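PDB 4NG4: phosphoglycerate kinase from Coxiella burnetii, which catalyses the reversible transfer of a phosphoryl group between ATP and (2R)-3-phosphoglycerate in glycolysis, giving (2R)-3-phospho-glyceroyl phosphate and ADP. Local coordinates for residues M28-L33 with I67-G72; D32-M37 with D45-R50; F83-V88 with L119-R124; D150-A155 with P176-E181. All coordinates share one frame; numbering follows the deposited sequence.

Contact 1 of 4, residues M28-L33 with I67-G72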
loop_
_atom_site.group_PDB
_atom_site.type_symbol
_atom_site.label_atom_id
_atom_site.label_comp_id
_atom_site.label_asym_id
_atom_site.label_seq_id
_atom_site.Cartn_x
_atom_site.Cartn_y
_atom_site.Cartn_z
ATOM N N MET A 28 0.762 -13.992 -20.382
ATOM C CA MET A 28 1.068 -14.381 -19.018
ATOM C C MET A 28 0.788 -13.187 -18.100
ATOM O O MET A 28 1.512 -12.188 -18.130
ATOM C CB MET A 28 2.532 -14.811 -18.952
ATOM C CG MET A 28 2.839 -15.856 -17.904
ATOM S SD MET A 28 4.541 -16.436 -18.035
ATOM C CE MET A 28 4.277 -18.205 -17.898
ATOM N N ILE A 29 -0.285 -13.286 -17.315
ATOM C CA ILE A 29 -0.704 -12.214 -16.414
ATOM C C ILE A 29 -0.340 -12.544 -14.967
ATOM O O ILE A 29 -0.885 -13.478 -14.390
ATOM C CB ILE A 29 -2.227 -11.985 -16.490
ATOM C CG1 ILE A 29 -2.661 -11.712 -17.927
ATOM C CG2 ILE A 29 -2.649 -10.821 -15.601
ATOM C CD1 ILE A 29 -4.162 -11.721 -18.086
ATOM N N ARG A 30 0.565 -11.762 -14.383
ATOM C CA ARG A 30 0.903 -11.892 -12.969
ATOM C C ARG A 30 -0.101 -11.094 -12.147
ATOM O O ARG A 30 -0.178 -9.859 -12.239
ATOM C CB ARG A 30 2.323 -11.391 -12.699
ATOM C CG ARG A 30 2.777 -11.482 -11.217
ATOM C CD ARG A 30 3.090 -12.887 -10.797
ATOM N NE ARG A 30 3.822 -12.947 -9.533
ATOM C CZ ARG A 30 3.269 -12.888 -8.323
ATOM N NH1 ARG A 30 1.961 -12.747 -8.176
ATOM N NH2 ARG A 30 4.042 -12.941 -7.247
ATOM N N GLU A 31 -0.849 -11.810 -11.318
ATOM C CA GLU A 31 -1.856 -11.207 -10.460
ATOM C C GLU A 31 -1.552 -11.507 -8.980
ATOM O O GLU A 31 -0.726 -12.363 -8.658
ATOM C CB GLU A 31 -3.232 -11.746 -10.831
ATOM C CG GLU A 31 -3.655 -11.481 -12.276
ATOM C CD GLU A 31 -4.229 -10.099 -12.493
ATOM O OE1 GLU A 31 -4.384 -9.358 -11.506
ATOM O OE2 GLU A 31 -4.534 -9.756 -13.667
ATOM N N ASP A 32 -2.215 -10.754 -8.101
ATOM C CA ASP A 32 -2.173 -10.942 -6.654
ATOM C C ASP A 32 -3.507 -11.576 -6.278
ATOM O O ASP A 32 -4.475 -10.901 -5.987
ATOM C CB ASP A 32 -1.946 -9.602 -5.939
ATOM C CG ASP A 32 -1.849 -9.737 -4.416
ATOM O OD1 ASP A 32 -1.918 -10.859 -3.865
ATOM O OD2 ASP A 32 -1.699 -8.696 -3.736
ATOM N N LEU A 33 -3.541 -12.895 -6.337
ATOM C CA LEU A 33 -4.706 -13.695 -5.939
ATOM C C LEU A 33 -4.464 -14.357 -4.573
ATOM O O LEU A 33 -5.094 -15.353 -4.259
ATOM C CB LEU A 33 -4.972 -14.766 -7.008
ATOM C CG LEU A 33 -4.894 -14.270 -8.461
ATOM C CD1 LEU A 33 -5.318 -15.372 -9.442
ATOM C CD2 LEU A 33 -5.732 -13.006 -8.668
ATOM N N ILE A 67 -2.718 -17.401 -16.121
ATOM C CA ILE A 67 -2.833 -16.559 -14.934
ATOM C C ILE A 67 -1.812 -16.970 -13.880
ATOM O O ILE A 67 -1.816 -18.102 -13.413
ATOM C CB ILE A 67 -4.232 -16.639 -14.303
ATOM C CG1 ILE A 67 -5.320 -16.305 -15.337
ATOM C CG2 ILE A 67 -4.310 -15.689 -13.109
ATOM C CD1 ILE A 67 -6.721 -16.644 -14.870
ATOM N N LEU A 68 -0.970 -16.031 -13.477
ATOM C CA LEU A 68 0.152 -16.315 -12.588
ATOM C C LEU A 68 -0.066 -15.640 -11.221
ATOM O O LEU A 68 -0.502 -14.495 -11.164
ATOM C CB LEU A 68 1.431 -15.810 -13.250
ATOM C CG LEU A 68 2.703 -16.618 -13.054
ATOM C CD1 LEU A 68 2.571 -18.078 -13.550
ATOM C CD2 LEU A 68 3.825 -15.881 -13.759
ATOM N N SER A 69 0.189 -16.354 -10.130
ATOM C CA SER A 69 0.021 -15.770 -8.794
ATOM C C SER A 69 0.780 -16.490 -7.688
ATOM O O SER A 69 1.226 -17.625 -7.845
ATOM C CB SER A 69 -1.451 -15.703 -8.381
ATOM O OG SER A 69 -1.597 -14.886 -7.229
ATOM N N HIS A 70 0.934 -15.792 -6.567
ATOM C CA HIS A 70 1.538 -16.383 -5.396
ATOM C C HIS A 70 0.417 -16.745 -4.433
ATOM O O HIS A 70 -0.732 -16.381 -4.663
ATOM C CB HIS A 70 2.582 -15.446 -4.770
ATOM C CG HIS A 70 2.009 -14.193 -4.191
ATOM N ND1 HIS A 70 1.598 -13.134 -4.969
ATOM C CD2 HIS A 70 1.782 -13.830 -2.905
ATOM C CE1 HIS A 70 1.146 -12.167 -4.188
ATOM N NE2 HIS A 70 1.239 -12.568 -2.933
ATOM N N LEU A 71 0.746 -17.507 -3.389
ATOM C CA LEU A 71 -0.202 -17.826 -2.315
ATOM C C LEU A 71 0.588 -18.227 -1.088
ATOM O O LEU A 71 1.349 -19.180 -1.125
ATOM C CB LEU A 71 -1.140 -18.956 -2.726
ATOM C CG LEU A 71 -2.396 -19.175 -1.879
ATOM C CD1 LEU A 71 -3.191 -20.368 -2.410
ATOM C CD2 LEU A 71 -2.051 -19.411 -0.442
ATOM N N GLY A 72 0.421 -17.484 -0.009
ATOM C CA GLY A 72 1.159 -17.742 1.210
ATOM C C GLY A 72 2.675 -17.720 1.053
ATOM O O GLY A 72 3.224 -17.050 0.169
#
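Ile-29, Arg-30 and Ile-67, Leu-68 pair as neighbouring parallel strands whose short axes approach to 4.6 Å, with N-to-C directions 32° apart. Leu-68 sits between two backbone bonds, its N giving to Ile-29 O at 2.7 Å and its O taking the N-H of Glu-31 almost straight. Toward the C-terminal ends of the two strands side chains join in. Ser-69 OG, anti to its backbone N (chi1 -168°), accepts from Leu-33 N at 2.9 Å and lies 3.0 Å from Glu-31 O. Arg-30 NH1 gives to His-70 ND1 at 3.3 Å; the bond lies close to both the imidazole and the guanidinium plane, although these planes are 61° apart. NE of the same arginine is bonded to Ser-161. CE1, the ring atom next to ND1, stands 3.3 Å from Asp-32 OD1. Leu-33 CD1 packs on Ile-67 CG2 at 3.8 Å, on the face covered by helix 46-60, while Leu-68 lies on the other face with Arg-30. Strands 26-31 and 64-69 are central in the parallel sheet of the N-terminal Rossmann-like domain, and the loops at their C-terminal ends carry Asp-32, Leu-33, His-70, Leu-71 and Gly-72 of the predicted substrate site.

Contact 2 of 4, residues D32-M37 with D45-R50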
loop_
_atom_site.group_PDB
_atom_site.type_symbol
_atom_site.label_atom_id
_atom_site.label_comp_id
_atom_site.label_asym_id
_atom_site.label_seq_id
_atom_site.Cartn_x
_atom_site.Cartn_y
_atom_site.Cartn_z
ATOM N N ASP A 32 -2.215 -10.754 -8.101
ATOM C CA ASP A 32 -2.173 -10.942 -6.654
ATOM C C ASP A 32 -3.507 -11.576 -6.278
ATOM O O ASP A 32 -4.475 -10.901 -5.987
ATOM C CB ASP A 32 -1.946 -9.602 -5.939
ATOM C CG ASP A 32 -1.849 -9.737 -4.416
ATOM O OD1 ASP A 32 -1.918 -10.859 -3.865
ATOM O OD2 ASP A 32 -1.699 -8.696 -3.736
ATOM N N LEU A 33 -3.541 -12.895 -6.337
ATOM C CA LEU A 33 -4.706 -13.695 -5.939
ATOM C C LEU A 33 -4.464 -14.357 -4.573
ATOM O O LEU A 33 -5.094 -15.353 -4.259
ATOM C CB LEU A 33 -4.972 -14.766 -7.008
ATOM C CG LEU A 33 -4.894 -14.270 -8.461
ATOM C CD1 LEU A 33 -5.318 -15.372 -9.442
ATOM C CD2 LEU A 33 -5.732 -13.006 -8.668
ATOM N N ASN A 34 -3.559 -13.769 -3.783
ATOM C CA ASN A 34 -3.098 -14.287 -2.477
ATOM C C ASN A 34 -4.163 -14.091 -1.401
ATOM O O ASN A 34 -4.026 -13.253 -0.528
ATOM C CB ASN A 34 -1.781 -13.567 -2.080
ATOM C CG ASN A 34 -1.191 -14.060 -0.781
ATOM O OD1 ASN A 34 -1.313 -15.213 -0.427
ATOM N ND2 ASN A 34 -0.530 -13.175 -0.071
ATOM N N VAL A 35 -5.214 -14.883 -1.477
ATOM C CA VAL A 35 -6.383 -14.704 -0.634
ATOM C C VAL A 35 -6.213 -15.374 0.730
ATOM O O VAL A 35 -5.508 -16.365 0.840
ATOM C CB VAL A 35 -7.654 -15.259 -1.326
ATOM C CG1 VAL A 35 -7.917 -14.513 -2.632
ATOM C CG2 VAL A 35 -7.514 -16.749 -1.574
ATOM N N PRO A 36 -6.869 -14.833 1.775
ATOM C CA PRO A 36 -6.969 -15.511 3.084
ATOM C C PRO A 36 -7.707 -16.857 3.005
ATOM O O PRO A 36 -8.569 -17.028 2.145
ATOM C CB PRO A 36 -7.779 -14.525 3.933
ATOM C CG PRO A 36 -7.666 -13.224 3.243
ATOM C CD PRO A 36 -7.521 -13.513 1.790
ATOM N N MET A 37 -7.366 -17.801 3.884
ATOM C CA MET A 37 -7.988 -19.131 3.874
ATOM C C MET A 37 -8.110 -19.744 5.270
ATOM O O MET A 37 -7.238 -19.576 6.108
ATOM C CB MET A 37 -7.193 -20.092 2.975
ATOM C CG MET A 37 -7.198 -19.718 1.490
ATOM S SD MET A 37 -6.696 -21.047 0.387
ATOM C CE MET A 37 -6.635 -20.195 -1.175
ATOM N N ASP A 45 -12.319 -12.667 -0.896
ATOM C CA ASP A 45 -12.008 -12.843 -2.317
ATOM C C ASP A 45 -11.890 -11.517 -3.052
ATOM O O ASP A 45 -11.914 -11.476 -4.283
ATOM C CB ASP A 45 -13.096 -13.692 -2.972
ATOM C CG ASP A 45 -14.469 -13.056 -2.877
ATOM O OD1 ASP A 45 -14.571 -11.925 -2.358
ATOM O OD2 ASP A 45 -15.450 -13.689 -3.326
ATOM N N GLU A 46 -11.761 -10.434 -2.292
ATOM C CA GLU A 46 -11.715 -9.098 -2.874
ATOM C C GLU A 46 -10.635 -8.997 -3.962
ATOM O O GLU A 46 -10.797 -8.234 -4.923
ATOM C CB GLU A 46 -11.519 -8.040 -1.767
ATOM C CG GLU A 46 -11.325 -6.584 -2.229
ATOM C CD GLU A 46 -12.544 -5.954 -2.894
ATOM O OE1 GLU A 46 -13.405 -6.686 -3.424
ATOM O OE2 GLU A 46 -12.623 -4.705 -2.906
ATOM N N ARG A 47 -9.570 -9.793 -3.829
ATOM C CA ARG A 47 -8.449 -9.744 -4.762
ATOM C C ARG A 47 -8.803 -10.386 -6.077
ATOM O O ARG A 47 -8.382 -9.917 -7.133
ATOM C CB ARG A 47 -7.217 -10.423 -4.183
ATOM C CG ARG A 47 -6.972 -10.054 -2.749
ATOM C CD ARG A 47 -5.553 -10.295 -2.286
ATOM N NE ARG A 47 -5.461 -10.001 -0.852
ATOM C CZ ARG A 47 -4.331 -9.917 -0.156
ATOM N NH1 ARG A 47 -3.157 -10.104 -0.737
ATOM N NH2 ARG A 47 -4.388 -9.636 1.137
ATOM N N ILE A 48 -9.569 -11.467 -6.021
ATOM C CA ILE A 48 -10.057 -12.094 -7.250
ATOM C C ILE A 48 -11.006 -11.130 -7.961
ATOM O O ILE A 48 -10.858 -10.883 -9.160
ATOM C CB ILE A 48 -10.795 -13.425 -6.984
ATOM C CG1 ILE A 48 -9.884 -14.421 -6.246
ATOM C CG2 ILE A 48 -11.285 -14.029 -8.296
ATOM C CD1 ILE A 48 -10.641 -15.329 -5.291
ATOM N N VAL A 49 -11.962 -10.579 -7.207
ATOM C CA VAL A 49 -12.943 -9.622 -7.746
ATOM C C VAL A 49 -12.234 -8.426 -8.411
ATOM O O VAL A 49 -12.677 -7.927 -9.452
ATOM C CB VAL A 49 -13.944 -9.122 -6.644
ATOM C CG1 VAL A 49 -14.789 -7.957 -7.155
ATOM C CG2 VAL A 49 -14.851 -10.250 -6.166
ATOM N N ARG A 50 -11.127 -7.993 -7.809
ATOM C CA ARG A 50 -10.328 -6.882 -8.335
ATOM C C ARG A 50 -9.577 -7.300 -9.613
ATOM O O ARG A 50 -9.561 -6.576 -10.598
ATOM C CB ARG A 50 -9.344 -6.393 -7.260
ATOM C CG ARG A 50 -9.415 -4.895 -6.907
ATOM C CD ARG A 50 -9.273 -4.643 -5.384
ATOM N NE ARG A 50 -8.380 -5.615 -4.741
ATOM C CZ ARG A 50 -8.187 -5.736 -3.428
ATOM N NH1 ARG A 50 -8.805 -4.916 -2.572
ATOM N NH2 ARG A 50 -7.358 -6.674 -2.966
#
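Arg-47 lays one face of its guanidinium over a backbone carbonyl: Asn-34 O stands 3.2 Å above the plane, offset toward the rim, and its 3.3 Å approach to NH1 is too poorly angled for a hydrogen bond. The carbonyl belongs to an inverse gamma turn centred on Asn-34, in the loop after strand 26-31 of the N-terminal Rossmann-like domain; Arg-47 comes from the first turn of helix 46-60. Asp-32, Leu-33, Asn-34 and Arg-47 are all predicted substrate-binding residues, consistent with the contact joining two parts of one substrate site. With its chain extended from CG to NE, the arginine runs alongside the Asn-34 side chain, the two pointing the same way, their amide and guanidinium planes 85° apart. Asp-32 meets the guanidinium at its edge, where OD1 forms a weak salt bridge with NH1 at 3.4 Å, the carboxylate turned 89° from the guanidinium plane. That oxygen also takes a weak bond from Asn-34 N, while Asn-34 OD1 is held by the N-H of Gly-72. Nearer the backbone, Arg-47 CB touches Asp-32 O at 3.3 Å. Farther along the loop the packing turns apolar: Val-35 CG1, anti to its own carbonyl carbon (chi1 -61°), rests 3.9 Å from Ile-48 CD1.

Contact 3 of 4, residues F83-V88 with L119-R124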
loop_
_atom_site.group_PDB
_atom_site.type_symbol
_atom_site.label_atom_id
_atom_site.label_comp_id
_atom_site.label_asym_id
_atom_site.label_seq_id
_atom_site.Cartn_x
_atom_site.Cartn_y
_atom_site.Cartn_z
ATOM N N PHE A 83 -0.989 -24.583 0.243
ATOM C CA PHE A 83 -0.631 -23.426 -0.552
ATOM C C PHE A 83 -0.907 -23.680 -2.036
ATOM O O PHE A 83 -0.189 -23.203 -2.912
ATOM C CB PHE A 83 0.850 -23.084 -0.331
ATOM C CG PHE A 83 1.236 -22.932 1.128
ATOM C CD1 PHE A 83 0.908 -21.773 1.832
ATOM C CD2 PHE A 83 1.937 -23.938 1.795
ATOM C CE1 PHE A 83 1.258 -21.627 3.171
ATOM C CE2 PHE A 83 2.293 -23.787 3.142
ATOM C CZ PHE A 83 1.953 -22.638 3.822
ATOM N N SER A 84 -1.967 -24.420 -2.315
ATOM C CA SER A 84 -2.381 -24.664 -3.686
ATOM C C SER A 84 -3.381 -23.590 -4.138
ATOM O O SER A 84 -4.280 -23.223 -3.389
ATOM C CB SER A 84 -3.012 -26.057 -3.798
ATOM O OG SER A 84 -3.217 -26.429 -5.153
ATOM N N LEU A 85 -3.239 -23.096 -5.365
ATOM C CA LEU A 85 -4.220 -22.180 -5.937
ATOM C C LEU A 85 -5.509 -22.893 -6.417
ATOM O O LEU A 85 -6.284 -22.339 -7.203
ATOM C CB LEU A 85 -3.585 -21.395 -7.096
ATOM C CG LEU A 85 -2.663 -20.240 -6.717
ATOM C CD1 LEU A 85 -1.947 -19.669 -7.941
ATOM C CD2 LEU A 85 -3.449 -19.158 -5.992
ATOM N N ALA A 86 -5.747 -24.112 -5.942
ATOM C CA ALA A 86 -6.916 -24.899 -6.354
ATOM C C ALA A 86 -8.237 -24.188 -6.043
ATOM O O ALA A 86 -9.030 -23.966 -6.954
ATOM C CB ALA A 86 -6.884 -26.322 -5.714
ATOM N N PRO A 87 -8.476 -23.813 -4.763
ATOM C CA PRO A 87 -9.732 -23.116 -4.414
ATOM C C PRO A 87 -9.951 -21.824 -5.212
ATOM O O PRO A 87 -11.084 -21.466 -5.527
ATOM C CB PRO A 87 -9.574 -22.822 -2.914
ATOM C CG PRO A 87 -8.588 -23.834 -2.422
ATOM C CD PRO A 87 -7.621 -23.994 -3.569
ATOM N N VAL A 88 -8.865 -21.146 -5.548
ATOM C CA VAL A 88 -8.947 -19.984 -6.402
ATOM C C VAL A 88 -9.445 -20.412 -7.772
ATOM O O VAL A 88 -10.368 -19.803 -8.307
ATOM C CB VAL A 88 -7.586 -19.298 -6.564
ATOM C CG1 VAL A 88 -7.733 -18.026 -7.417
ATOM C CG2 VAL A 88 -6.986 -18.997 -5.198
ATOM N N LEU A 119 -4.875 -21.248 -14.819
ATOM C CA LEU A 119 -4.188 -20.710 -13.638
ATOM C C LEU A 119 -3.027 -21.624 -13.272
ATOM O O LEU A 119 -3.231 -22.772 -12.874
ATOM C CB LEU A 119 -5.159 -20.581 -12.452
ATOM C CG LEU A 119 -4.604 -20.090 -11.107
ATOM C CD1 LEU A 119 -4.009 -18.692 -11.221
ATOM C CD2 LEU A 119 -5.689 -20.138 -10.055
ATOM N N CYS A 120 -1.811 -21.103 -13.427
ATOM C CA CYS A 120 -0.602 -21.808 -13.033
ATOM C C CYS A 120 -0.575 -21.957 -11.513
ATOM O O CYS A 120 -1.031 -21.055 -10.775
ATOM C CB CYS A 120 0.640 -21.040 -13.503
ATOM S SG CYS A 120 0.793 -20.869 -15.320
ATOM N N GLU A 121 -0.021 -23.081 -11.053
ATOM C CA GLU A 121 0.071 -23.355 -9.632
ATOM C C GLU A 121 1.042 -22.364 -8.958
ATOM O O GLU A 121 2.023 -21.942 -9.572
ATOM C CB GLU A 121 0.508 -24.801 -9.412
ATOM C CG GLU A 121 0.619 -25.239 -7.962
ATOM C CD GLU A 121 -0.610 -24.929 -7.132
ATOM O OE1 GLU A 121 -0.890 -23.729 -6.890
ATOM O OE2 GLU A 121 -1.278 -25.886 -6.683
ATOM N N ASN A 122 0.721 -21.978 -7.717
ATOM C CA ASN A 122 1.560 -21.116 -6.864
ATOM C C ASN A 122 3.019 -20.994 -7.351
ATOM O O ASN A 122 3.767 -21.968 -7.385
ATOM C CB ASN A 122 1.517 -21.661 -5.424
ATOM C CG ASN A 122 2.021 -20.681 -4.397
ATOM O OD1 ASN A 122 2.618 -19.647 -4.721
ATOM N ND2 ASN A 122 1.787 -21.008 -3.134
ATOM N N VAL A 123 3.407 -19.788 -7.740
ATOM C CA VAL A 123 4.732 -19.544 -8.306
ATOM C C VAL A 123 5.833 -19.680 -7.290
ATOM O O VAL A 123 6.987 -19.832 -7.653
ATOM C CB VAL A 123 4.854 -18.123 -8.838
ATOM C CG1 VAL A 123 4.001 -17.953 -10.059
ATOM C CG2 VAL A 123 4.490 -17.114 -7.751
ATOM N N ARG A 124 5.474 -19.560 -6.014
ATOM C CA ARG A 124 6.425 -19.672 -4.917
ATOM C C ARG A 124 6.821 -21.111 -4.567
ATOM O O ARG A 124 7.626 -21.321 -3.664
ATOM C CB ARG A 124 5.863 -18.968 -3.692
ATOM C CG ARG A 124 5.767 -17.470 -3.872
ATOM C CD ARG A 124 5.514 -16.771 -2.555
ATOM N NE ARG A 124 5.550 -15.330 -2.728
ATOM C CZ ARG A 124 5.148 -14.449 -1.821
ATOM N NH1 ARG A 124 4.656 -14.836 -0.645
ATOM N NH2 ARG A 124 5.234 -13.166 -2.096
#
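Leu-85 N gives to Glu-121 OE1 at 2.9 Å, almost straight at 176°, on the syn lone pair. The second oxygen of this carboxylate, OE2, takes the hydroxyl of Ser-84, also through its syn lone pair. The two oxygens thus hold consecutive residues just ahead of helix 86-94, and Leu-85 is the N-cap of that helix. Asn-122 N also approaches OE1, but doubtfully close. A bend at chi2 (51°) turns CD of the glutamate toward this helix start, where the positive end of the helix dipole would probably favour the ionised carboxylate. Asn-122 adds a further clasp: ND2 gives to Phe-83 O at 3.0 Å, in the carbonyl plane on a lone pair, and also bonds Leu-71 O. Its OD1 accepts from Arg-124 N, closing an Asx turn.

Beside the polar group the contact is apolar. Leu-85 CB meets Leu-119 CD2 at 3.8 Å, and the same methyl touches Val-88 CG1 at 3.9 Å, the valine and leucine side chains crossing at about a right angle. Leu-85 CD1 lies close to both Cys-120 O and Asn-122 N.

The contact fastens the N-terminal end of helix 86-94 to the C-terminal end of strand 117-120, in the parallel sheet of the N-terminal domain. Strand 102-103 flanks it through Leu-102, which touches Ser-84, Leu-85 and Glu-121; on the other side strand 64-69 meets Leu-85 through Ser-69 and Leu-119 through Ile-67, while Arg-124, a predicted substrate-binding residue, bonds Gly-72 O.

Contact 4 of 4, residues D150-A155 with P176-E181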
loop_
_atom_site.group_PDB
_atom_site.type_symbol
_atom_site.label_atom_id
_atom_site.label_comp_id
_atom_site.label_asym_id
_atom_site.label_seq_id
_atom_site.Cartn_x
_atom_site.Cartn_y
_atom_site.Cartn_z
ATOM N N ASP A 150 0.561 -7.209 -13.591
ATOM C CA ASP A 150 -0.650 -6.590 -13.085
ATOM C C ASP A 150 -0.739 -6.774 -11.568
ATOM O O ASP A 150 -1.835 -6.946 -11.041
ATOM C CB ASP A 150 -1.846 -7.240 -13.780
ATOM C CG ASP A 150 -3.141 -6.483 -13.580
ATOM O OD1 ASP A 150 -3.142 -5.230 -13.701
ATOM O OD2 ASP A 150 -4.170 -7.154 -13.320
ATOM N N ALA A 151 0.407 -6.718 -10.875
ATOM C CA ALA A 151 0.484 -7.048 -9.438
ATOM C C ALA A 151 1.304 -6.050 -8.576
ATOM O O ALA A 151 2.370 -6.398 -8.032
ATOM C CB ALA A 151 1.036 -8.458 -9.281
ATOM N N PHE A 152 0.789 -4.825 -8.429
ATOM C CA PHE A 152 1.492 -3.770 -7.685
ATOM C C PHE A 152 1.844 -4.165 -6.239
ATOM O O PHE A 152 2.897 -3.766 -5.727
ATOM C CB PHE A 152 0.682 -2.466 -7.685
ATOM C CG PHE A 152 1.396 -1.298 -7.038
ATOM C CD1 PHE A 152 2.247 -0.489 -7.781
ATOM C CD2 PHE A 152 1.216 -1.007 -5.699
ATOM C CE1 PHE A 152 2.912 0.584 -7.200
ATOM C CE2 PHE A 152 1.870 0.064 -5.116
ATOM C CZ PHE A 152 2.723 0.860 -5.868
ATOM N N ALA A 153 0.978 -4.926 -5.573
ATOM C CA ALA A 153 1.266 -5.378 -4.201
ATOM C C ALA A 153 2.522 -6.253 -4.088
ATOM O O ALA A 153 3.008 -6.500 -2.984
ATOM C CB ALA A 153 0.076 -6.118 -3.625
ATOM N N THR A 154 3.036 -6.713 -5.227
ATOM C CA THR A 154 4.231 -7.554 -5.290
ATOM C C THR A 154 5.442 -6.841 -5.930
ATOM O O THR A 154 6.576 -7.326 -5.809
ATOM C CB THR A 154 3.918 -8.862 -6.081
ATOM O OG1 THR A 154 3.705 -8.573 -7.470
ATOM C CG2 THR A 154 2.662 -9.525 -5.543
ATOM N N ALA A 155 5.200 -5.700 -6.587
ATOM C CA ALA A 155 6.209 -5.011 -7.405
ATOM C C ALA A 155 7.446 -4.503 -6.672
ATOM O O ALA A 155 8.452 -4.164 -7.330
ATOM C CB ALA A 155 5.574 -3.838 -8.137
ATOM N N PRO A 176 -4.037 -3.145 -16.227
ATOM C CA PRO A 176 -4.830 -1.992 -15.769
ATOM C C PRO A 176 -4.881 -1.749 -14.243
ATOM O O PRO A 176 -5.051 -0.611 -13.816
ATOM C CB PRO A 176 -6.231 -2.276 -16.329
ATOM C CG PRO A 176 -6.272 -3.718 -16.548
ATOM C CD PRO A 176 -4.880 -4.150 -16.890
ATOM N N LEU A 177 -4.727 -2.782 -13.421
ATOM C CA LEU A 177 -4.730 -2.568 -11.967
ATOM C C LEU A 177 -3.486 -1.812 -11.518
ATOM O O LEU A 177 -3.588 -0.814 -10.817
ATOM C CB LEU A 177 -4.868 -3.886 -11.202
ATOM C CG LEU A 177 -6.310 -4.303 -10.931
ATOM C CD1 LEU A 177 -7.100 -4.423 -12.233
ATOM C CD2 LEU A 177 -6.327 -5.607 -10.159
ATOM N N LEU A 178 -2.320 -2.282 -11.951
ATOM C CA LEU A 178 -1.056 -1.610 -11.678
ATOM C C LEU A 178 -1.147 -0.211 -12.267
ATOM O O LEU A 178 -0.583 0.733 -11.703
ATOM C CB LEU A 178 0.116 -2.422 -12.256
ATOM C CG LEU A 178 1.553 -2.040 -11.895
ATOM C CD1 LEU A 178 2.439 -3.251 -12.014
ATOM C CD2 LEU A 178 2.076 -0.898 -12.781
ATOM N N ILE A 179 -1.929 -0.086 -13.352
ATOM C CA ILE A 179 -2.208 1.216 -13.955
ATOM C C ILE A 179 -3.051 2.110 -13.042
ATOM O O ILE A 179 -2.708 3.270 -12.839
ATOM C CB ILE A 179 -2.892 1.111 -15.332
ATOM C CG1 ILE A 179 -1.919 0.566 -16.378
ATOM C CG2 ILE A 179 -3.387 2.469 -15.785
ATOM C CD1 ILE A 179 -2.579 0.187 -17.692
ATOM N N SER A 180 -4.147 1.591 -12.499
ATOM C CA SER A 180 -4.975 2.393 -11.603
ATOM C C SER A 180 -4.147 2.856 -10.421
ATOM O O SER A 180 -4.102 4.052 -10.115
ATOM C CB SER A 180 -6.193 1.608 -11.110
ATOM O OG SER A 180 -6.916 1.067 -12.204
ATOM N N GLU A 181 -3.476 1.903 -9.776
ATOM C CA GLU A 181 -2.665 2.196 -8.602
ATOM C C GLU A 181 -1.568 3.213 -8.920
ATOM O O GLU A 181 -1.369 4.152 -8.163
ATOM C CB GLU A 181 -2.060 0.921 -8.015
ATOM C CG GLU A 181 -1.391 1.134 -6.645
ATOM C CD GLU A 181 -2.242 0.717 -5.448
ATOM O OE1 GLU A 181 -3.352 0.176 -5.620
ATOM O OE2 GLU A 181 -1.775 0.918 -4.319
#
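Asp-150 and Leu-177 supply the hydrogen bond across this contact: Leu-177 N gives to Asp-150 OD1 at 2.9 Å, on the syn lone pair, although the N-H is bent to 137°. Through this bond the carboxylate faces the N-terminal end of helix 176-190, whose dipole may favour its negative charge. Asp-150 OD2 lies close to Glu-31 OE2, which would oppose ionisation of both groups, and one of the pair may be protonated; Thr-54 OG1 also bonds OD2.

The aromatic part is a CH-pi contact. Glu-181 CG lies over one face of the Phe-152 ring, 3.7 Å from the centroid and 19° off the ring normal. The glutamate crosses the phenylalanine at about a right angle, then bends at chi2. Its carboxylate finds polar partners outside the contact, OE1 on Tyr-374 OH and OE2 on Ser-376 OG.

Apolar packing comes from Leu-178, whose CG lies at the edge of the same ring and 4.3 Å from Phe-152 CB.

The loop follows the C-terminal end of strand 146-149 in the N-terminal parallel sheet. Helix 176-190 leads from this domain toward the nucleotide-binding one, as in other phosphoglycerate kinases, which fits the bonds of Glu-181. Strand 26-31 runs beside the loop, Arg-30 pairing with Asp-150 through the backbone; helix 46-60 touches Pro-176 and Leu-177, and Leu-178 also reaches Met-149 of strand 146-149.

All four contacts lie at the C-terminal end of the N-terminal parallel sheet, and contacts 1, 2 and 3 hold residues of the predicted phosphoglycerate site. The centre of contact 1 is about 10 Å from that of contact 2 and about 8 Å from that of contact 3. Contacts 1 and 2 share Asp-32 and Leu-33, and contact 4 touches both where Ala-153 CB comes 3.1 Å from Asp-32 OD2. Contact 4 stays about 6 Å from contact 3 at the nearest atoms. The bound ADP is farther off, about 14 Å from the Arg-47 side chain and about 13 Å from that of Glu-181.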